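Local coordinates for similarities with probable monooxygenase (Photorhabdus luminescens, PDB 4HB9), which binds flavin-adenine dinucleotide and probably works as a monooxygenase related to the aromatic-ring hydroxylases, at residues Pro174-Phe179 / Pro303-Trp308; Phe179-Ser184 / Arg379-Ala384; Gly13-His18 / Thr333-Ala338; Gln343-Val348 / Glu353-Ala358. All blocks are in the same frame, centred on the assembly; numbering follows the deposited sequence. Where two conformers were deposited one is given.

Starting from the N terminus, the chain first opens contact 3 at helix 11-22 and closes it some 315 residues later on helix 330-349, bringing the dinucleotide-binding start of the protein against its C-terminal helical part. Contact 1 opens and closes wholly within that long loop, joining the loops that flank strands 179-191 and 295-301. Contact 2 begins at Phe179, the residue it shares with contact 1, and closes on helix 355-386, so it crosses both contact 1 and contact 3. Contact 4 is a short hairpin between helices 330-349 and 355-386; it follows contacts 3 and 1 in series and falls within the span of contact 2.

Contact 1: Pro174-Phe179 / Pro303-Trp308; sequences PFIERF and PHLLPW. With EDO (1,2-ethanediol), chain C.
Ile176 carries CG1 anti to its carbonyl carbon (chi1 -70°) and continues outstretched to CD1, which is how a side chain that does not start out toward Leu305 still ends against it. Phe179, at the other end of 174-179, has CG between the backbone N and the carbonyl carbon (chi1 63°), and this turns the ring's CE2 edge to Pro303. The Ile176-Leu305 meeting is between methyl ends, CD1 of Ile176 standing 3.9 Å from CD2 of Leu305 as the two side chains pass at a slant. At Phe179 the proline backbone comes in near the plane of the ring: CE2 of Phe179 lies 3.8 Å from N of Pro303, and the Pro303 ring adds its CD, 4.2 Å from Phe179 CD2. Between these two spots the carbonyl O of Glu177 presses on the Pro303 ring, 3.1 Å from CD.

An ethanediol molecule, probably from the crystallisation liquor, sits beside Phe175 and takes that residue's backbone N-H on its O1 (Phe175 N to O1 2.9 Å, angle 154°). The loop 303-308 is held independently against helix 355-386, through Asn371 to the Leu305 amide and Glu363 to Trp308 NE1. Ile320 of helix 318-321 touches both Ile176 and Leu305.

No hydrogen bond joins the two loops. Pro303 can offer no N-H, and the buried O of Glu177 finds no partner anywhere in the model, so the loops meet through van der Waals contact, with the Glu177 carbonyl against a proline CH2, while hydrogen bonds run to neighbouring parts of the fold.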
# COMPACT_ATOMS: atom_id res chain seq x y z
N PRO A 174 -9.80 -5.71 19.16
CA PRO A 174 -9.68 -7.15 18.89
C PRO A 174 -10.82 -7.76 18.11
O PRO A 174 -10.64 -8.82 17.52
CB PRO A 174 -9.64 -7.77 20.30
CG PRO A 174 -10.28 -6.78 21.18
CD PRO A 174 -9.93 -5.44 20.60
N PHE A 175 -11.98 -7.11 18.09
CA PHE A 175 -13.15 -7.71 17.44
C PHE A 175 -13.26 -7.42 15.94
O PHE A 175 -14.09 -8.02 15.26
CB PHE A 175 -14.42 -7.33 18.19
CG PHE A 175 -14.45 -7.87 19.60
CD1 PHE A 175 -14.45 -9.25 19.83
CD2 PHE A 175 -14.46 -7.01 20.70
CE1 PHE A 175 -14.47 -9.75 21.11
CE2 PHE A 175 -14.47 -7.52 21.99
CZ PHE A 175 -14.48 -8.89 22.20
N ILE A 176 -12.42 -6.52 15.41
CA ILE A 176 -12.35 -6.33 13.96
C ILE A 176 -11.72 -7.56 13.31
O ILE A 176 -10.56 -7.91 13.57
CB ILE A 176 -11.52 -5.09 13.59
CG1 ILE A 176 -12.29 -3.83 13.99
CG2 ILE A 176 -11.23 -5.07 12.08
CD1 ILE A 176 -11.46 -2.56 13.93
N GLU A 177 -12.50 -8.22 12.45
CA GLU A 177 -12.06 -9.48 11.83
C GLU A 177 -12.19 -9.39 10.30
O GLU A 177 -13.17 -8.88 9.81
CB GLU A 177 -12.88 -10.66 12.37
CG GLU A 177 -14.40 -10.50 12.25
CD GLU A 177 -15.19 -11.53 13.07
OE1 GLU A 177 -14.63 -12.60 13.43
OE2 GLU A 177 -16.39 -11.26 13.35
N ARG A 178 -11.19 -9.90 9.59
CA ARG A 178 -11.19 -9.93 8.13
C ARG A 178 -12.02 -11.10 7.65
O ARG A 178 -12.20 -12.07 8.39
CB ARG A 178 -9.77 -10.07 7.59
CG ARG A 178 -9.21 -11.48 7.70
CD ARG A 178 -7.68 -11.52 7.73
NE ARG A 178 -7.18 -12.88 7.57
CZ ARG A 178 -5.92 -13.20 7.26
NH1 ARG A 178 -5.01 -12.25 7.04
NH2 ARG A 178 -5.59 -14.48 7.13
N PHE A 179 -12.52 -11.02 6.41
CA PHE A 179 -13.13 -12.19 5.77
C PHE A 179 -12.52 -12.42 4.39
O PHE A 179 -11.96 -11.50 3.79
CB PHE A 179 -14.65 -12.06 5.69
CG PHE A 179 -15.13 -10.90 4.84
CD1 PHE A 179 -15.37 -11.07 3.47
CD2 PHE A 179 -15.34 -9.66 5.41
CE1 PHE A 179 -15.81 -10.02 2.70
CE2 PHE A 179 -15.78 -8.60 4.63
CZ PHE A 179 -16.00 -8.78 3.28
N PRO A 303 -15.56 -6.09 7.49
CA PRO A 303 -16.87 -5.48 7.45
C PRO A 303 -16.80 -3.97 7.69
O PRO A 303 -15.75 -3.41 7.99
CB PRO A 303 -17.66 -6.22 8.53
CG PRO A 303 -16.66 -6.92 9.38
CD PRO A 303 -15.35 -6.97 8.65
N HIS A 304 -17.94 -3.33 7.53
CA HIS A 304 -18.12 -1.91 7.78
C HIS A 304 -17.59 -1.55 9.17
O HIS A 304 -17.84 -2.26 10.16
CB HIS A 304 -19.62 -1.61 7.63
CG HIS A 304 -20.00 -0.17 7.78
ND1 HIS A 304 -20.17 0.67 6.70
CD2 HIS A 304 -20.37 0.54 8.87
CE1 HIS A 304 -20.57 1.85 7.13
NE2 HIS A 304 -20.68 1.80 8.44
N LEU A 305 -16.80 -0.48 9.24
CA LEU A 305 -16.21 -0.04 10.50
C LEU A 305 -17.22 0.79 11.25
O LEU A 305 -17.69 1.79 10.74
CB LEU A 305 -14.97 0.82 10.27
CG LEU A 305 -13.67 0.14 9.88
CD1 LEU A 305 -12.60 1.21 9.65
CD2 LEU A 305 -13.25 -0.85 10.95
N LEU A 306 -17.57 0.31 12.44
CA LEU A 306 -18.51 0.99 13.35
C LEU A 306 -17.72 1.85 14.31
O LEU A 306 -16.58 1.53 14.60
CB LEU A 306 -19.27 -0.05 14.17
CG LEU A 306 -20.18 -1.00 13.39
CD1 LEU A 306 -20.43 -2.27 14.19
CD2 LEU A 306 -21.47 -0.29 13.05
N PRO A 307 -18.32 2.92 14.82
CA PRO A 307 -17.57 3.72 15.80
C PRO A 307 -17.10 2.94 17.01
O PRO A 307 -17.72 1.94 17.43
CB PRO A 307 -18.54 4.84 16.18
CG PRO A 307 -19.87 4.43 15.66
CD PRO A 307 -19.61 3.53 14.49
N TRP A 308 -15.95 3.34 17.53
CA TRP A 308 -15.46 2.84 18.80
C TRP A 308 -15.20 4.04 19.71
O TRP A 308 -15.14 5.19 19.24
CB TRP A 308 -14.22 2.00 18.58
CG TRP A 308 -13.09 2.71 17.91
CD1 TRP A 308 -12.13 3.48 18.51
CD2 TRP A 308 -12.78 2.70 16.51
NE1 TRP A 308 -11.24 3.96 17.57
CE2 TRP A 308 -11.62 3.50 16.33
CE3 TRP A 308 -13.38 2.10 15.38
CZ2 TRP A 308 -11.05 3.72 15.07
CZ3 TRP A 308 -12.79 2.31 14.11
CH2 TRP A 308 -11.64 3.12 13.98
C1 EDO C . -13.71 -3.32 18.59
O1 EDO C . -12.97 -4.49 18.95
C2 EDO C . -14.54 -3.57 17.32
O2 EDO C . -14.84 -2.33 16.66

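Contact 2: Phe179-Ser184 / Arg379-Ala384; sequences FDVGVS and RSAQNA. With EDO (1,2-ethanediol), chain F.
Val181 and Val183 both direct their side chains at helix 355-386, and the methyl of Ala381 points back at the pair. CG1 of Val181 comes within 4.4 Å of Ala381 CB, and CG1 of Val183 meets the same methyl at 4.3 Å, so one small helical side chain serves two branched ones from the strand. The valines have much the same rotamer. In Val183, CG1 lies opposite the backbone N (chi1 174°), while CG2, beside the backbone N, lies against the helix backbone, 3.7 Å from O of Ala381. With CA atoms of Val183 and Ala381 only 6.6 Å apart, the strand backbone runs close to the helix where they face each other.

Gly182, with a positive phi, is where the chain turns the corner that divides the two stretches of strand. Just before it, the Val181 carbonyl is linked to the helix by a water, which donates to Val181 O at 2.8 Å and accepts from Gln382 NE2 at 3.1 Å. On another side of the helix, Ser380 and Asn383 hold an ethanediol that does not reach the strand.

Leu299 of strand 295-301 touches both Val183 and Ala381, and Val249 of strand 240-251 touches Val183 and Ala384, broadening the apolar patch. This is helix-on-sheet packing: the C-terminal end of helix 355-386 lies on the mixed sheet at strand 179-191, consistent with an aromatic-hydroxylase-like flavin monooxygenase fold.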
# COMPACT_ATOMS: atom_id res chain seq x y z
N PHE A 179 -12.52 -11.02 6.41
CA PHE A 179 -13.13 -12.19 5.77
C PHE A 179 -12.52 -12.42 4.39
O PHE A 179 -11.96 -11.50 3.79
CB PHE A 179 -14.65 -12.06 5.69
CG PHE A 179 -15.13 -10.90 4.84
CD1 PHE A 179 -15.37 -11.07 3.47
CD2 PHE A 179 -15.34 -9.66 5.41
CE1 PHE A 179 -15.81 -10.02 2.70
CE2 PHE A 179 -15.78 -8.60 4.63
CZ PHE A 179 -16.00 -8.78 3.28
N ASP A 180 -12.64 -13.64 3.89
CA ASP A 180 -12.17 -13.97 2.55
C ASP A 180 -13.18 -13.48 1.52
O ASP A 180 -14.38 -13.77 1.58
CB ASP A 180 -11.96 -15.47 2.38
CG ASP A 180 -10.80 -16.00 3.21
OD1 ASP A 180 -9.77 -15.31 3.35
OD2 ASP A 180 -10.93 -17.12 3.72
N VAL A 181 -12.66 -12.80 0.51
CA VAL A 181 -13.50 -12.23 -0.54
C VAL A 181 -13.96 -13.29 -1.54
O VAL A 181 -14.98 -13.13 -2.17
CB VAL A 181 -12.72 -11.12 -1.27
CG1 VAL A 181 -13.46 -10.63 -2.51
CG2 VAL A 181 -12.47 -9.98 -0.31
N GLY A 182 -13.23 -14.39 -1.64
CA GLY A 182 -13.50 -15.40 -2.63
C GLY A 182 -12.81 -15.11 -3.95
O GLY A 182 -13.05 -15.81 -4.95
N VAL A 183 -11.97 -14.06 -3.96
CA VAL A 183 -11.21 -13.67 -5.15
C VAL A 183 -9.72 -13.70 -4.78
O VAL A 183 -9.33 -13.31 -3.67
CB VAL A 183 -11.64 -12.28 -5.67
CG1 VAL A 183 -10.76 -11.79 -6.80
CG2 VAL A 183 -13.10 -12.33 -6.12
N SER A 184 -8.91 -14.20 -5.72
CA SER A 184 -7.45 -14.25 -5.57
C SER A 184 -6.78 -13.66 -6.79
O SER A 184 -7.43 -13.44 -7.82
CB SER A 184 -7.00 -15.68 -5.39
OG SER A 184 -7.56 -16.21 -4.21
N ARG A 379 -16.27 -4.39 -4.56
CA ARG A 379 -17.03 -4.50 -5.81
C ARG A 379 -16.14 -4.67 -7.04
O ARG A 379 -16.50 -5.39 -7.97
CB ARG A 379 -17.96 -3.30 -5.99
CG ARG A 379 -19.01 -3.22 -4.90
CD ARG A 379 -20.10 -2.21 -5.20
NE ARG A 379 -19.67 -0.82 -4.99
CZ ARG A 379 -19.59 -0.22 -3.81
NH1 ARG A 379 -19.90 -0.86 -2.69
NH2 ARG A 379 -19.17 1.04 -3.74
N SER A 380 -15.00 -3.99 -7.05
CA SER A 380 -14.03 -4.12 -8.14
C SER A 380 -13.52 -5.56 -8.24
O SER A 380 -13.45 -6.13 -9.34
CB SER A 380 -12.84 -3.17 -7.94
OG SER A 380 -11.84 -3.43 -8.90
N ALA A 381 -13.15 -6.14 -7.11
CA ALA A 381 -12.69 -7.52 -7.10
C ALA A 381 -13.80 -8.46 -7.60
O ALA A 381 -13.56 -9.38 -8.37
CB ALA A 381 -12.23 -7.91 -5.71
N GLN A 382 -15.03 -8.23 -7.16
CA GLN A 382 -16.13 -9.09 -7.56
C GLN A 382 -16.40 -8.94 -9.06
O GLN A 382 -16.71 -9.94 -9.75
CB GLN A 382 -17.38 -8.78 -6.75
CG GLN A 382 -17.24 -9.11 -5.25
CD GLN A 382 -18.40 -8.60 -4.40
OE1 GLN A 382 -19.06 -7.64 -4.77
NE2 GLN A 382 -18.63 -9.21 -3.24
N ASN A 383 -16.27 -7.72 -9.55
CA ASN A 383 -16.48 -7.46 -10.96
C ASN A 383 -15.47 -8.22 -11.83
O ASN A 383 -15.80 -8.65 -12.96
CB ASN A 383 -16.38 -5.98 -11.27
CG ASN A 383 -16.81 -5.66 -12.69
OD1 ASN A 383 -17.83 -6.16 -13.18
ND2 ASN A 383 -16.01 -4.82 -13.37
N ALA A 384 -14.27 -8.46 -11.31
CA ALA A 384 -13.28 -9.19 -12.09
C ALA A 384 -13.77 -10.62 -12.42
O ALA A 384 -13.41 -11.18 -13.44
CB ALA A 384 -11.95 -9.24 -11.34
C1 EDO F . -11.36 -4.86 -12.26
O1 EDO F . -10.94 -5.57 -11.10
C2 EDO F . -12.86 -4.97 -12.40
O2 EDO F . -13.53 -3.79 -11.91
O HOH W 1 -17.38 -11.76 -2.09

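Contact 3: Gly13-His18 / Thr333-Ala338; sequences GTCLAH and TALRDA. With EDO (1,2-ethanediol), chain E; EDO (1,2-ethanediol), chain G.
Cys15 and Leu16 of helix 11-22 pack against Leu335 and Ala338 of helix 330-349 in a buried, nearly parallel helix pair deep in the FAD-binding part of the fold. The two short axes pass 8.4 Å apart at a signed angle of -24°, and the small Ala338 lets the backbones come close, Leu16 CA being 4.5 Å from Ala338 CA.

The Ala338 methyl is pushed into the backbone of the first helix: its CB lies 3.5 Å from N of Leu16 and 3.8 Å from CB of Cys15. Leu16, the residue after Cys15, lies alongside, with its CD1 3.6 Å from the carbonyl O of Ala338. On the other flank Leu335 does not aim straight across; with CG anti to the carbonyl carbon (chi1 -69°), its far end swings toward the first helix and CD2 reaches Cys15, 3.6 Å from CB and the same from SG. Every touching residue is buried, and no hydrogen bond crosses between the helices, so this seam is held by apolar packing.

Asp337 and Arg336 have their partners outside the seam: Asp337 is gripped by Tyr369, His321 and the amide of Gly317, while Arg336 gives NH1 to an ethanediol O2 at 2.9 Å. Leu335 also rests on Ala54 and Leu55 of helix 49-58.

Ala334 touches the FAD, and Ile11 and Gly12, just ahead of Gly13, are seen to bind it. Gly13 is probably the third glycine of a GxGxxG motif, so this is the helix of a Rossmann-type dinucleotide-binding fold, here backed by helix 330-349.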
# COMPACT_ATOMS: atom_id res chain seq x y z
N GLY A 13 3.31 6.03 8.66
CA GLY A 13 4.00 6.44 9.88
C GLY A 13 5.05 7.51 9.65
O GLY A 13 5.17 8.46 10.41
N THR A 14 5.80 7.37 8.57
CA THR A 14 6.80 8.37 8.21
C THR A 14 6.14 9.67 7.80
O THR A 14 6.56 10.74 8.24
CB THR A 14 7.77 7.86 7.12
OG1 THR A 14 7.05 7.46 5.96
CG2 THR A 14 8.59 6.70 7.62
N CYS A 15 5.09 9.59 6.98
CA CYS A 15 4.39 10.80 6.58
C CYS A 15 3.86 11.51 7.82
O CYS A 15 4.02 12.73 7.95
CB CYS A 15 3.24 10.53 5.60
SG CYS A 15 2.57 12.02 4.82
N LEU A 16 3.24 10.75 8.72
CA LEU A 16 2.74 11.32 9.97
C LEU A 16 3.83 12.02 10.77
O LEU A 16 3.62 13.11 11.26
CB LEU A 16 2.08 10.24 10.85
CG LEU A 16 1.51 10.71 12.19
CD1 LEU A 16 0.42 11.76 12.02
CD2 LEU A 16 0.97 9.51 12.98
N ALA A 17 4.99 11.39 10.91
CA ALA A 17 6.05 11.97 11.72
C ALA A 17 6.54 13.28 11.12
O ALA A 17 6.73 14.25 11.85
CB ALA A 17 7.19 10.99 11.95
N HIS A 18 6.65 13.36 9.80
CA HIS A 18 6.96 14.62 9.13
C HIS A 18 5.95 15.70 9.44
O HIS A 18 6.31 16.85 9.76
CB HIS A 18 7.03 14.43 7.62
CG HIS A 18 8.30 13.81 7.17
ND1 HIS A 18 9.53 14.40 7.37
CD2 HIS A 18 8.55 12.65 6.53
CE1 HIS A 18 10.47 13.62 6.88
NE2 HIS A 18 9.90 12.56 6.36
N THR A 333 -4.29 6.00 0.89
CA THR A 333 -5.16 6.10 2.08
C THR A 333 -4.34 6.26 3.36
O THR A 333 -4.71 7.05 4.23
CB THR A 333 -6.14 4.92 2.16
OG1 THR A 333 -6.83 4.82 0.92
CG2 THR A 333 -7.16 5.17 3.21
N ALA A 334 -3.21 5.54 3.46
CA ALA A 334 -2.29 5.74 4.58
C ALA A 334 -1.77 7.19 4.67
O ALA A 334 -1.70 7.79 5.76
CB ALA A 334 -1.13 4.77 4.50
N LEU A 335 -1.42 7.75 3.52
CA LEU A 335 -1.00 9.15 3.43
C LEU A 335 -2.12 10.12 3.81
O LEU A 335 -1.90 11.06 4.57
CB LEU A 335 -0.50 9.46 2.01
CG LEU A 335 0.80 8.76 1.66
CD1 LEU A 335 1.08 8.88 0.15
CD2 LEU A 335 1.95 9.28 2.50
N ARG A 336 -3.31 9.87 3.27
CA ARG A 336 -4.48 10.65 3.61
C ARG A 336 -4.73 10.67 5.13
O ARG A 336 -5.03 11.73 5.69
CB ARG A 336 -5.69 10.05 2.91
CG ARG A 336 -6.93 10.91 2.94
CD ARG A 336 -7.99 10.27 2.06
NE ARG A 336 -9.23 11.03 2.08
CZ ARG A 336 -10.32 10.69 1.38
NH1 ARG A 336 -10.32 9.62 0.60
NH2 ARG A 336 -11.39 11.45 1.45
N ASP A 337 -4.67 9.50 5.76
CA ASP A 337 -4.79 9.38 7.22
C ASP A 337 -3.72 10.22 7.94
O ASP A 337 -4.02 10.92 8.91
CB ASP A 337 -4.58 7.95 7.70
CG ASP A 337 -5.69 6.98 7.30
OD1 ASP A 337 -6.78 7.36 6.80
OD2 ASP A 337 -5.44 5.77 7.48
N ALA A 338 -2.49 10.16 7.45
CA ALA A 338 -1.36 10.86 8.10
C ALA A 338 -1.55 12.37 8.08
O ALA A 338 -1.32 13.06 9.09
CB ALA A 338 -0.04 10.46 7.44
C1 EDO E . 10.22 17.39 9.31
O1 EDO E . 10.50 16.04 9.12
C2 EDO E . 8.94 17.72 8.58
O2 EDO E . 8.16 18.48 9.40
C1 EDO G . -7.42 6.79 -2.12
O1 EDO G . -8.27 7.40 -3.10
C2 EDO G . -7.11 7.80 -1.04
O2 EDO G . -8.13 7.80 -0.05

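Contact 4: Gln343-Val348 / Glu353-Ala358; sequences QKLASV and EELVKA
Between Val348 and Leu355 the chain reverses, and the last turns of helix 330-349 come against the start of helix 355-386, with Glu354 as the N-cap; Val348 and Glu353 stand 4.9 Å apart by their CA atoms. A weak hydrogen bond runs from Glu353 N to Ser347 O, and Val348 CA makes a CA-H...O contact to Glu353 O (3.4 Å). A water donates to both Val348 O and Glu353 O, bridging the turn.

Val348 is the central side chain. Its CG2, anti to the carbonyl carbon, presses on Ala358 CB at 3.3 Å, tighter than ordinary van der Waals contact, while CG1 meets the CB of Leu355. Deeper in, CD2 of Leu345 abuts CD1 of Leu355 at 3.7 Å, the two leucine ends meeting at an angle. Ala358 CB also lies 3.5 Å from the carbonyl O of Lys344. That same O accepts from Ser347 OG at 2.6 Å, with the hydroxyl folded back between backbone N and carbonyl carbon (chi1 75°), which puts OG 3.7 Å from CB of Glu353, in the turn before the next helix. Glu353 bends its carboxylate back to the next residue: OE1 takes the Glu354 N-H at 2.8 Å on its anti side.

Lys344 runs on past Ala358 to form a salt bridge with Asp361 one turn further along helix 355-386. Around the hairpin, Leu355 packs on Met2, just before strand 3-7, and on Thr312, just before strand 313-315, while Ala346 touches His23 after helix 11-22.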
# COMPACT_ATOMS: atom_id res chain seq x y z
N GLN A 343 -3.25 17.12 11.21
CA GLN A 343 -4.07 18.30 11.36
C GLN A 343 -4.85 18.27 12.68
O GLN A 343 -4.95 19.29 13.36
CB GLN A 343 -5.03 18.46 10.18
CG GLN A 343 -4.36 18.79 8.87
CD GLN A 343 -5.27 18.61 7.66
OE1 GLN A 343 -6.32 17.98 7.74
NE2 GLN A 343 -4.83 19.12 6.53
N LYS A 344 -5.38 17.11 13.05
CA LYS A 344 -6.14 16.99 14.31
C LYS A 344 -5.22 17.07 15.54
O LYS A 344 -5.53 17.80 16.48
CB LYS A 344 -7.00 15.71 14.31
CG LYS A 344 -8.01 15.67 13.17
CD LYS A 344 -8.81 16.96 13.02
CE LYS A 344 -9.82 16.88 11.90
NZ LYS A 344 -10.65 18.11 11.83
N LEU A 345 -4.07 16.40 15.54
CA LEU A 345 -3.14 16.54 16.65
C LEU A 345 -2.58 17.96 16.73
O LEU A 345 -2.38 18.49 17.83
CB LEU A 345 -2.03 15.48 16.62
CG LEU A 345 -2.52 14.04 16.86
CD1 LEU A 345 -1.41 13.06 16.61
CD2 LEU A 345 -3.12 13.81 18.25
N ALA A 346 -2.37 18.61 15.59
CA ALA A 346 -1.88 20.00 15.61
C ALA A 346 -2.90 20.91 16.31
O ALA A 346 -2.51 21.85 17.00
CB ALA A 346 -1.62 20.50 14.20
N SER A 347 -4.20 20.67 16.12
CA SER A 347 -5.23 21.50 16.74
C SER A 347 -5.20 21.36 18.27
O SER A 347 -5.61 22.27 18.99
CB SER A 347 -6.63 21.16 16.21
OG SER A 347 -7.09 19.92 16.76
N VAL A 348 -4.71 20.24 18.76
CA VAL A 348 -4.51 20.03 20.19
C VAL A 348 -3.24 20.78 20.63
O VAL A 348 -3.26 21.56 21.58
CB VAL A 348 -4.37 18.55 20.54
CG1 VAL A 348 -4.23 18.36 22.06
CG2 VAL A 348 -5.57 17.77 20.01
N GLU A 353 -8.33 22.35 20.69
CA GLU A 353 -9.18 21.19 20.92
C GLU A 353 -8.54 20.26 21.92
O GLU A 353 -7.31 20.22 22.05
CB GLU A 353 -9.45 20.46 19.59
CG GLU A 353 -10.54 19.39 19.63
CD GLU A 353 -11.82 19.86 20.30
OE1 GLU A 353 -11.91 19.79 21.54
OE2 GLU A 353 -12.74 20.27 19.57
N GLU A 354 -9.37 19.51 22.64
CA GLU A 354 -8.90 18.50 23.57
C GLU A 354 -8.42 17.30 22.77
O GLU A 354 -8.94 17.02 21.69
CB GLU A 354 -10.02 18.06 24.51
CG GLU A 354 -10.62 19.15 25.39
CD GLU A 354 -11.89 18.69 26.11
OE1 GLU A 354 -12.27 17.50 25.99
OE2 GLU A 354 -12.52 19.52 26.79
N LEU A 355 -7.45 16.59 23.34
CA LEU A 355 -6.77 15.50 22.70
C LEU A 355 -7.71 14.39 22.23
O LEU A 355 -7.75 14.08 21.03
CB LEU A 355 -5.71 14.92 23.63
CG LEU A 355 -4.92 13.72 23.11
CD1 LEU A 355 -4.35 13.97 21.71
CD2 LEU A 355 -3.80 13.38 24.08
N VAL A 356 -8.44 13.78 23.16
CA VAL A 356 -9.31 12.67 22.79
C VAL A 356 -10.41 13.12 21.82
O VAL A 356 -10.73 12.38 20.87
CB VAL A 356 -9.88 11.91 24.01
CG1 VAL A 356 -10.80 10.79 23.55
CG2 VAL A 356 -8.75 11.30 24.80
N LYS A 357 -10.96 14.31 22.01
CA LYS A 357 -11.92 14.83 21.04
C LYS A 357 -11.32 14.93 19.63
O LYS A 357 -11.97 14.58 18.65
CB LYS A 357 -12.48 16.20 21.45
CG LYS A 357 -13.79 16.17 22.22
CD LYS A 357 -14.25 17.59 22.53
CE LYS A 357 -15.48 17.66 23.43
NZ LYS A 357 -15.17 17.37 24.85
N ALA A 358 -10.10 15.46 19.54
CA ALA A 358 -9.43 15.60 18.23
C ALA A 358 -9.19 14.21 17.60
O ALA A 358 -9.39 14.04 16.40
CB ALA A 358 -8.12 16.35 18.40
O HOH W 2 -5.29 21.79 23.27